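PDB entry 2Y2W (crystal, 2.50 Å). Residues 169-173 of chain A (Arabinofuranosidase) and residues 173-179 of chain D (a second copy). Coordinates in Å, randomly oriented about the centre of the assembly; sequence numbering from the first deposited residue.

Chain A (169-173) MGTRG
Chain D, residues 173-179: GLKAALD

Chain D contributes the first turns of a helix. Gly D173, at phi/psi -172/-127, occupies the N-cap position, and residues 174-179 follow with phi between -56° and -71° and psi between -32° and -54°. Three i to i+4 hydrogen bonds set the pitch: Ala D177 N to Gly D173 O at 3.0 Å, Leu D178 N to Leu D174 O at 3.1 Å, and Asp D179 N to Lys D175 O at 3.0 Å. Chain A has no regular structure here. Its phi/psi values run -128/5, -87/-76, -82/-17, -130/-175 and -162/-123 from Met A169 to Gly A173, the last being the N-cap of a helix in its own chain. The two backbones come closest at Thr A171 and Lys D175, whose CA atoms lie 5.2 Å apart.

Packing without a hydrogen bond or salt bridge across the stretches joins them, burying 217 Å² in all. Thr A171 is the centre of the contact. Its CA-to-CB bond points sideways, and with chi1 at 52° (p) its CG2 methyl reaches Leu D174 CD2 at 4.0 Å and Leu D178 CD1 at 3.9 Å. These leucines are one helical turn apart, so their side chains both project toward chain A and offer methyl groups to the threonine methyl. Leu D174 is t,p (173°, 62°) and Leu D178 is m,t (-64°, 172°). Threonine suits the site because it combines this methyl with a hydroxyl, OG1, which hydrogen-bonds to a residue just outside the stretches.

The backbone of chain A also packs against the helix: Gly A170 O lies 3.6 Å from Leu D174 CD2, and Thr A171 O lies 3.7 Å from Lys D175 CB. Both are van der Waals contacts between a carbonyl oxygen and aliphatic carbon.

Lys D175 points its CA-to-CB bond toward chain A, bringing its CB within 4.2 Å of Thr A171 CB, but the end of its side chain leads away. Its t,t,t,m rotamer (-168°, -165°, 176°, -78°) carries NZ to Asp D179 OD2 at 3.2 Å, a salt bridge within the helix whose hydrogen bond is weak. The i to i+4 spacing places the opposite charges on neighbouring turns; Asp D179 has chi1 -71° and chi2 -10°. Along the way, Lys D175 CD passes 4.5 Å from Arg A172 CG, so the two cationic residues meet here through methylenes. Arg A172 is m,t,p with chi4 179°, and its NH1 and NH2 are hydrogen-bonded elsewhere in the structure.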

# COMPACT_ATOMS: atom_id res chain seq x y z
N MET A 169 8.63 8.56 0.86
CA MET A 169 7.49 7.94 1.55
C MET A 169 6.16 8.44 0.98
O MET A 169 5.09 8.09 1.48
CB MET A 169 7.57 8.17 3.06
CG MET A 169 8.74 7.48 3.76
SD MET A 169 8.70 5.68 3.74
CE MET A 169 7.27 5.35 4.77
N GLY A 170 6.24 9.24 -0.08
CA GLY A 170 5.06 9.74 -0.78
C GLY A 170 4.59 8.78 -1.86
O GLY A 170 3.60 8.07 -1.68
N THR A 171 5.30 8.76 -2.99
CA THR A 171 4.98 7.86 -4.11
C THR A 171 5.53 6.44 -3.91
O THR A 171 5.09 5.50 -4.58
CB THR A 171 5.49 8.40 -5.46
OG1 THR A 171 6.88 8.73 -5.34
CG2 THR A 171 4.71 9.63 -5.88
N ARG A 172 6.49 6.30 -3.00
CA ARG A 172 7.13 5.01 -2.71
C ARG A 172 7.14 4.75 -1.20
O ARG A 172 6.59 5.53 -0.43
CB ARG A 172 8.56 4.96 -3.27
CG ARG A 172 8.66 5.33 -4.74
CD ARG A 172 10.09 5.32 -5.22
NE ARG A 172 10.51 3.99 -5.68
CZ ARG A 172 11.71 3.71 -6.16
NH1 ARG A 172 12.64 4.65 -6.26
NH2 ARG A 172 11.98 2.47 -6.55
N GLY A 173 7.78 3.66 -0.79
CA GLY A 173 7.88 3.33 0.64
C GLY A 173 8.97 2.34 1.00
O GLY A 173 10.14 2.55 0.68
N GLY D 173 -1.75 2.39 -8.06
CA GLY D 173 -2.20 3.62 -7.42
C GLY D 173 -1.45 4.88 -7.81
O GLY D 173 -1.29 5.18 -9.00
N LEU D 174 -0.97 5.60 -6.80
CA LEU D 174 -0.45 6.95 -6.95
C LEU D 174 0.68 7.11 -7.98
O LEU D 174 0.59 7.94 -8.88
CB LEU D 174 -0.01 7.51 -5.59
CG LEU D 174 0.72 8.86 -5.54
CD1 LEU D 174 -0.17 9.98 -6.06
CD2 LEU D 174 1.17 9.16 -4.13
N LYS D 175 1.74 6.31 -7.82
CA LYS D 175 2.93 6.47 -8.65
C LYS D 175 2.63 6.25 -10.13
O LYS D 175 3.08 7.02 -10.98
CB LYS D 175 4.06 5.55 -8.17
CG LYS D 175 5.41 5.87 -8.79
CD LYS D 175 6.39 4.73 -8.58
CE LYS D 175 7.71 4.99 -9.27
NZ LYS D 175 7.64 4.75 -10.74
N ALA D 176 1.85 5.21 -10.43
CA ALA D 176 1.46 4.90 -11.82
C ALA D 176 0.54 5.97 -12.40
O ALA D 176 0.62 6.30 -13.58
CB ALA D 176 0.82 3.53 -11.91
N ALA D 177 -0.34 6.52 -11.55
CA ALA D 177 -1.25 7.59 -11.96
C ALA D 177 -0.48 8.82 -12.42
O ALA D 177 -0.80 9.41 -13.45
CB ALA D 177 -2.20 7.94 -10.82
N LEU D 178 0.55 9.20 -11.66
CA LEU D 178 1.41 10.33 -12.02
C LEU D 178 2.31 10.05 -13.23
O LEU D 178 2.62 10.96 -14.00
CB LEU D 178 2.26 10.77 -10.82
CG LEU D 178 1.50 11.33 -9.61
CD1 LEU D 178 2.45 11.54 -8.43
CD2 LEU D 178 0.76 12.62 -9.94
N ASP D 179 2.72 8.79 -13.39
CA ASP D 179 3.49 8.37 -14.55
C ASP D 179 2.68 8.50 -15.85
O ASP D 179 3.16 9.05 -16.83
CB ASP D 179 4.03 6.94 -14.38
CG ASP D 179 5.15 6.84 -13.34
OD1 ASP D 179 5.66 7.88 -12.87
OD2 ASP D 179 5.52 5.69 -13.00